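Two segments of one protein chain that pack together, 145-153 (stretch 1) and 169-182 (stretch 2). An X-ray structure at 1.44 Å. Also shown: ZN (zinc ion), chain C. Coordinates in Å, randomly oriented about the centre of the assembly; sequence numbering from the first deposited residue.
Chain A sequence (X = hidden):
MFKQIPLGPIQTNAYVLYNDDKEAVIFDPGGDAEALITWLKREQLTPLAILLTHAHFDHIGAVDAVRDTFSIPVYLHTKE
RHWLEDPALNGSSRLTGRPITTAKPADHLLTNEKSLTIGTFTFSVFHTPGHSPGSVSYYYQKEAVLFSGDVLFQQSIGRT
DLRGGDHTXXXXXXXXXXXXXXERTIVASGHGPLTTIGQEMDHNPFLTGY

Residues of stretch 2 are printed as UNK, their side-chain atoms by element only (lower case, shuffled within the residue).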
# COMPACT_ATOMS: atom_id res chain seq x y z
N VAL A 145 -11.32 -2.04 7.19
CA VAL A 145 -10.43 -1.11 6.52
C VAL A 145 -9.72 -1.82 5.38
O VAL A 145 -9.33 -2.99 5.52
CB VAL A 145 -9.43 -0.45 7.51
CG1 VAL A 145 -8.70 -1.49 8.32
CG2 VAL A 145 -8.45 0.45 6.78
N LEU A 146 -9.57 -1.13 4.26
CA LEU A 146 -8.95 -1.65 3.05
C LEU A 146 -7.71 -0.83 2.75
O LEU A 146 -7.81 0.38 2.51
CB LEU A 146 -9.94 -1.56 1.88
CG LEU A 146 -9.40 -2.00 0.51
CD1 LEU A 146 -9.26 -3.50 0.44
CD2 LEU A 146 -10.34 -1.47 -0.58
N PHE A 147 -6.55 -1.47 2.75
CA PHE A 147 -5.30 -0.81 2.38
C PHE A 147 -5.09 -1.09 0.90
O PHE A 147 -4.53 -2.12 0.53
CB PHE A 147 -4.16 -1.30 3.27
CG PHE A 147 -4.45 -1.12 4.74
CD1 PHE A 147 -4.20 0.10 5.34
CD2 PHE A 147 -4.99 -2.15 5.49
CE1 PHE A 147 -4.46 0.29 6.68
CE2 PHE A 147 -5.27 -1.96 6.84
CZ PHE A 147 -5.01 -0.75 7.44
N SER A 148 -5.56 -0.17 0.06
CA SER A 148 -5.66 -0.40 -1.38
C SER A 148 -4.66 0.40 -2.21
O SER A 148 -4.80 0.47 -3.43
CB SER A 148 -7.09 -0.12 -1.86
OG SER A 148 -7.61 1.07 -1.29
N GLY A 149 -3.66 1.01 -1.59
CA GLY A 149 -2.65 1.70 -2.37
C GLY A 149 -3.25 2.79 -3.25
O GLY A 149 -4.05 3.61 -2.80
N ASP A 150 -2.84 2.81 -4.52
CA ASP A 150 -3.13 3.93 -5.40
C ASP A 150 -4.23 3.62 -6.40
O ASP A 150 -4.27 4.21 -7.48
CB ASP A 150 -1.86 4.40 -6.11
CG ASP A 150 -0.86 5.06 -5.16
OD1 ASP A 150 -1.12 5.10 -3.95
OD2 ASP A 150 0.21 5.49 -5.65
N VAL A 151 -5.16 2.74 -6.05
CA VAL A 151 -6.26 2.42 -6.96
C VAL A 151 -7.37 3.47 -6.87
O VAL A 151 -7.83 4.00 -7.89
CB VAL A 151 -6.78 1.01 -6.64
CG1 VAL A 151 -8.05 0.72 -7.42
CG2 VAL A 151 -5.71 -0.03 -6.98
N LEU A 152 -7.80 3.78 -5.65
CA LEU A 152 -8.98 4.59 -5.39
C LEU A 152 -8.64 5.60 -4.31
O LEU A 152 -8.18 5.21 -3.23
CB LEU A 152 -10.14 3.71 -4.92
CG LEU A 152 -11.44 4.40 -4.50
CD1 LEU A 152 -12.06 5.16 -5.67
CD2 LEU A 152 -12.43 3.40 -3.92
N PHE A 153 -8.86 6.88 -4.58
CA PHE A 153 -8.62 7.92 -3.60
C PHE A 153 -9.94 8.60 -3.28
O PHE A 153 -10.97 8.36 -3.92
CB PHE A 153 -7.68 8.99 -4.16
CG PHE A 153 -6.37 8.45 -4.68
CD1 PHE A 153 -5.48 7.80 -3.84
CD2 PHE A 153 -6.02 8.62 -6.02
CE1 PHE A 153 -4.26 7.32 -4.33
CE2 PHE A 153 -4.81 8.14 -6.51
CZ PHE A 153 -3.93 7.48 -5.67
N UNK A 169 -8.03 -1.51 -17.09
CA UNK A 169 -7.84 -2.47 -16.01
C UNK A 169 -8.13 -1.84 -14.66
O UNK A 169 -8.74 -2.47 -13.79
c UNK A 169 -4.59 -4.60 -15.67
c UNK A 169 -5.99 -4.18 -15.26
c UNK A 169 -6.97 -5.32 -15.49
c UNK A 169 -6.40 -2.98 -16.08
N UNK A 170 -7.73 -0.57 -14.47
CA UNK A 170 -7.99 0.10 -13.20
C UNK A 170 -9.49 0.18 -12.92
O UNK A 170 -9.94 -0.10 -11.81
c UNK A 170 -7.12 3.64 -11.98
c UNK A 170 -7.63 2.23 -11.89
c UNK A 170 -6.91 1.48 -10.78
c UNK A 170 -7.38 1.50 -13.21
N UNK A 171 -10.29 0.53 -13.93
CA UNK A 171 -11.72 0.66 -13.70
C UNK A 171 -12.36 -0.69 -13.38
O UNK A 171 -13.28 -0.77 -12.56
c UNK A 171 -12.40 1.32 -14.90
c UNK A 171 -12.80 3.40 -16.18
c UNK A 171 -12.25 2.84 -14.91
c UNK A 171 -12.92 3.47 -13.70
N UNK A 172 -11.88 -1.76 -14.01
CA UNK A 172 -12.37 -3.09 -13.66
C UNK A 172 -11.98 -3.46 -12.23
O UNK A 172 -12.79 -4.02 -11.50
c UNK A 172 -11.85 -4.12 -14.65
N UNK A 173 -10.73 -3.19 -11.84
CA UNK A 173 -10.36 -3.43 -10.44
C UNK A 173 -11.30 -2.71 -9.49
O UNK A 173 -11.75 -3.29 -8.49
c UNK A 173 -8.91 -3.01 -10.16
o UNK A 173 -8.01 -3.84 -10.85
N UNK A 174 -11.61 -1.45 -9.78
CA UNK A 174 -12.46 -0.67 -8.89
C UNK A 174 -13.87 -1.25 -8.85
O UNK A 174 -14.40 -1.55 -7.77
c UNK A 174 -13.53 1.59 -8.54
c UNK A 174 -11.07 1.41 -9.01
c UNK A 174 -12.45 0.81 -9.29
c UNK A 174 -10.88 2.79 -9.59
N UNK A 175 -14.50 -1.42 -10.01
CA UNK A 175 -15.89 -1.86 -10.03
C UNK A 175 -16.05 -3.31 -9.59
O UNK A 175 -17.01 -3.65 -8.89
c UNK A 175 -17.72 1.75 -11.54
c UNK A 175 -16.48 -1.66 -11.42
n UNK A 175 -16.88 1.81 -12.55
c UNK A 175 -16.77 -0.23 -11.74
c UNK A 175 -16.26 0.59 -12.69
n UNK A 175 -17.67 0.53 -11.03
N UNK A 176 -15.12 -4.19 -10.00
CA UNK A 176 -15.31 -5.62 -9.80
C UNK A 176 -14.73 -6.13 -8.49
O UNK A 176 -15.19 -7.17 -7.99
o UNK A 176 -16.47 -5.57 -12.35
c UNK A 176 -14.72 -6.43 -10.96
n UNK A 176 -14.61 -6.32 -13.38
c UNK A 176 -15.35 -6.08 -12.29
N UNK A 177 -13.73 -5.45 -7.92
CA UNK A 177 -13.06 -5.96 -6.74
C UNK A 177 -13.15 -5.06 -5.52
O UNK A 177 -13.23 -5.57 -4.40
c UNK A 177 -10.01 -7.48 -8.58
c UNK A 177 -11.44 -7.24 -8.22
n UNK A 177 -8.54 -8.62 -10.23
c UNK A 177 -11.59 -6.24 -7.08
c UNK A 177 -9.92 -8.51 -9.69
N UNK A 178 -13.14 -3.74 -5.70
CA UNK A 178 -13.12 -2.84 -4.55
C UNK A 178 -14.52 -2.42 -4.14
O UNK A 178 -14.91 -2.61 -2.98
c UNK A 178 -12.22 -1.63 -4.84
c UNK A 178 -9.79 -1.04 -5.08
c UNK A 178 -12.40 -0.54 -3.77
c UNK A 178 -10.78 -2.12 -4.89
N UNK A 179 -15.29 -1.86 -5.06
CA UNK A 179 -16.61 -1.36 -4.71
C UNK A 179 -17.60 -2.41 -4.19
O UNK A 179 -18.51 -2.01 -3.44
c UNK A 179 -16.39 0.74 -6.20
c UNK A 179 -17.20 -0.51 -5.84
c UNK A 179 -16.17 1.64 -4.99
c UNK A 179 -17.06 1.51 -7.33
N UNK A 180 -17.51 -3.70 -4.52
CA UNK A 180 -18.42 -4.68 -3.88
C UNK A 180 -18.18 -4.88 -2.39
O UNK A 180 -19.01 -5.52 -1.74
c UNK A 180 -18.17 -5.97 -4.67
c UNK A 180 -16.77 -4.33 -5.64
c UNK A 180 -17.61 -5.53 -5.96
N UNK A 181 -17.07 -4.39 -1.83
CA UNK A 181 -16.83 -4.53 -0.41
C UNK A 181 -17.84 -3.70 0.39
O UNK A 181 -18.47 -2.79 -0.15
c UNK A 181 -15.40 -4.09 -0.09
c UNK A 181 -14.39 -6.38 0.11
c UNK A 181 -12.95 -4.42 -0.50
c UNK A 181 -14.33 -5.04 -0.62
N UNK A 182 -18.01 -3.99 1.69
CA UNK A 182 -19.05 -3.30 2.46
C UNK A 182 -18.86 -1.79 2.43
O UNK A 182 -17.74 -1.28 2.44
c UNK A 182 -17.37 -5.07 2.47
c UNK A 182 -18.87 -3.86 3.87
c UNK A 182 -18.28 -5.20 3.67
ZN ZN C . 1.75 6.44 -4.71
O HOH W 1 2.66 5.90 -6.41

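Position 169 has four side-chain carbons, forked at the second, and touches nothing on stretch 1. This is L169. Position 170 has the same four carbons and the same fork. Its CB points sideways, but one terminal carbon lies 3.6 Å from V151 CG1. This is L170, and the atom is CD1.

Position 171 again has four carbons forked at the second. Its CB points away, and no contact is made. This is L171. Position 172 carries a single carbon and is out of reach: A172. Position 173 has one carbon, then one oxygen. It is buried and its CB points toward stretch 1, but the hydroxyl bonds elsewhere in the structure. This is S173.

Position 174 has four carbons, forked at the first, with one arm two carbons long. The inner carbon of that arm is 3.5 Å from V151 CG1. This is I174, and the atom is CG1.

Position 175 has one carbon followed by a five-membered ring of three carbons and two nitrogens. It is H175, out of reach. Position 176 has two carbons, the second carrying one oxygen and one nitrogen. It is N176, exposed. Position 177 has four carbons in a row ending in nitrogen. It is K177, also out of reach.

Position 178 has four carbons, forked at the first, with one longer arm. The tip of that arm is 3.4 Å from V151 CG1 and 4.3 Å from S148 CB. The short arm is 3.9 Å from both L146 CD2 and L152 CD2. This is I178; the tip is CD1 and the short arm CG2.

Position 179 has four carbons forked at the second. One end is 4.3 Å from L152 CD2. This is L179, and the atom is CD2. Position 180 has three carbons closing a ring onto the backbone N: P180, exposed. Position 181 has four carbons forked at the second. One end lies 3.9 Å from L146 CD1. This is L181, with CD1 at the contact. Position 182 repeats the three-carbon ring: P182.

The contact is apolar, with no hydrogen bond across it. L170, I174 and I178 are spaced four apart, so the helix brings all three to V151. I178 extends the contact to L146 and L152. The type I turn from I178 to L181, with L181 N bonded to I178 O at 3.0 Å, returns L181 to L146. D150 CB points away from stretch 2, and D150 OD2 binds ZN at 2.0 Å.

Stretch 2 169-182: LLLASIHNKILPLP
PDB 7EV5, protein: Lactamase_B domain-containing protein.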